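Local coordinates for membrane protein, putative (PDB 2QYB), which is a putative membrane protein of the sodium:solute symporter family, possibly with transporter and phosphatase activities, represented here by its GAF domain, at residues D24-L29 / D36-R41. Numbering follows the deposited sequence.
Sequences DLLNLL and DLAVIR
Leu-26 reaches from the helical segment 24-29 onto the strand segment 36-41 and packs between Ala-38 and Ile-40. Helix and strand run nearly antiparallel, at 157°, with their axes 8.8 Å apart at closest approach. The short side chain of Ala-38, at the point where the two backbones draw nearest, is consistent with this close approach.

The Leu-26 side chain can be followed outward. Its CB lies 4.3 Å from Ala-38 CB, at the start of the apolar contact. CG stands opposite the carbonyl carbon (chi1 -59°), which carries the branch point to within 4.0 Å of Ile-40 CD1. There the chain forks: CD1 continues the extended line from CA and rests 3.7 Å from Ala-38 O, a van der Waals contact with the strand backbone. CD2 fits between two methyls, 3.8 Å from Ile-40 CD1 and 3.9 Å from Ala-38 CB. A forked leucine suits this place because its two methyls both meet the end of Ile-40, while CD1 also rests on the strand backbone and CD2 on Ala-38. An alanine in place of Leu-26 would probably open a gap between helix and strand and leave Ile-40 CD1 without its partner on helix 10-32. One helical turn on, Leu-29 adds a second contact, its CD1 lying 4.1 Å from Ala-38 CB.

No hydrogen bond links the two segments; the strand's backbone bonds run to its neighbours, as Ala-38 with Ser-55 and Val-39 with Ser-127. Leu-26 also touches Ser-53, Ser-55 and Leu-126, spanning strands 49-56 and 124-130. Leu-148 and Leu-152 of helix 139-158 meet Leu-29 and Ile-40 respectively, so helices 10-32 and 139-158 together cover this face of the antiparallel GAF sheet, while Val-39 points away from helix 10-32, touching Ile-59.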
# COMPACT_ATOMS: atom_id res chain seq x y z
N ASP A 24 4.75 -5.34 3.67
CA ASP A 24 4.62 -6.54 4.54
C ASP A 24 5.52 -6.39 5.73
O ASP A 24 5.17 -6.72 6.84
CB ASP A 24 4.99 -7.86 3.81
CG ASP A 24 3.97 -8.29 2.79
OD1 ASP A 24 2.86 -7.69 2.74
OD2 ASP A 24 4.28 -9.25 2.01
N LEU A 25 6.72 -5.88 5.51
CA LEU A 25 7.65 -5.71 6.62
C LEU A 25 7.14 -4.74 7.65
O LEU A 25 7.17 -5.03 8.82
CB LEU A 25 9.07 -5.36 6.13
CG LEU A 25 9.82 -6.62 5.58
CD1 LEU A 25 11.07 -6.29 4.75
CD2 LEU A 25 10.20 -7.61 6.69
N LEU A 26 6.63 -3.59 7.23
CA LEU A 26 6.05 -2.63 8.19
C LEU A 26 4.83 -3.21 8.93
O LEU A 26 4.70 -3.06 10.12
CB LEU A 26 5.63 -1.34 7.51
CG LEU A 26 6.65 -0.49 6.77
CD1 LEU A 26 6.00 0.88 6.20
CD2 LEU A 26 7.90 -0.24 7.62
N ASN A 27 3.92 -3.88 8.21
CA ASN A 27 2.79 -4.60 8.83
C ASN A 27 3.26 -5.60 9.88
O ASN A 27 2.68 -5.71 10.94
CB ASN A 27 1.96 -5.34 7.77
CG ASN A 27 1.24 -4.37 6.75
OD1 ASN A 27 0.99 -3.17 7.01
ND2 ASN A 27 0.87 -4.92 5.60
N LEU A 28 4.32 -6.35 9.61
CA LEU A 28 4.81 -7.35 10.61
C LEU A 28 5.41 -6.64 11.83
O LEU A 28 5.19 -7.01 12.98
CB LEU A 28 5.81 -8.32 9.99
CG LEU A 28 5.36 -9.31 8.91
CD1 LEU A 28 6.61 -9.94 8.31
CD2 LEU A 28 4.42 -10.43 9.38
N LEU A 29 6.15 -5.58 11.58
CA LEU A 29 6.71 -4.72 12.65
C LEU A 29 5.61 -4.20 13.58
O LEU A 29 5.77 -4.22 14.80
CB LEU A 29 7.36 -3.54 11.98
CG LEU A 29 8.56 -2.77 12.51
CD1 LEU A 29 8.42 -1.27 11.98
CD2 LEU A 29 8.73 -2.85 13.94
N ASP A 36 2.66 2.29 16.48
CA ASP A 36 1.35 2.56 15.93
C ASP A 36 1.45 3.11 14.53
O ASP A 36 0.46 3.13 13.82
CB ASP A 36 0.63 3.59 16.81
CG ASP A 36 0.34 3.05 18.16
OD1 ASP A 36 -0.60 2.24 18.27
OD2 ASP A 36 1.04 3.42 19.13
N LEU A 37 2.64 3.56 14.12
CA LEU A 37 2.81 4.04 12.74
C LEU A 37 4.25 3.84 12.35
O LEU A 37 5.11 3.93 13.21
CB LEU A 37 2.40 5.52 12.61
CG LEU A 37 2.54 6.19 11.23
CD1 LEU A 37 1.62 5.63 10.13
CD2 LEU A 37 2.28 7.70 11.42
N ALA A 38 4.46 3.51 11.07
CA ALA A 38 5.77 3.29 10.49
C ALA A 38 5.71 3.83 9.07
O ALA A 38 4.75 3.59 8.36
CB ALA A 38 6.16 1.77 10.49
N VAL A 39 6.75 4.53 8.64
CA VAL A 39 6.79 5.11 7.31
C VAL A 39 8.18 4.80 6.72
O VAL A 39 9.17 4.87 7.42
CB VAL A 39 6.50 6.68 7.32
CG1 VAL A 39 6.35 7.22 5.94
CG2 VAL A 39 5.25 7.03 8.12
N ILE A 40 8.22 4.38 5.45
CA ILE A 40 9.47 4.38 4.66
C ILE A 40 9.41 5.56 3.65
O ILE A 40 8.43 5.70 2.93
CB ILE A 40 9.66 3.05 3.90
CG1 ILE A 40 9.95 1.91 4.87
CG2 ILE A 40 10.77 3.15 2.85
CD1 ILE A 40 9.58 0.53 4.32
N ARG A 41 10.45 6.39 3.63
CA ARG A 41 10.65 7.36 2.59
C ARG A 41 11.91 7.00 1.80
O ARG A 41 12.90 6.53 2.38
CB ARG A 41 10.81 8.77 3.16
CG ARG A 41 9.61 9.23 3.91
CD ARG A 41 9.84 10.64 4.39
NE ARG A 41 8.61 11.24 4.90
CZ ARG A 41 8.06 10.95 6.09
NH1 ARG A 41 8.59 10.05 6.91
NH2 ARG A 41 6.94 11.55 6.46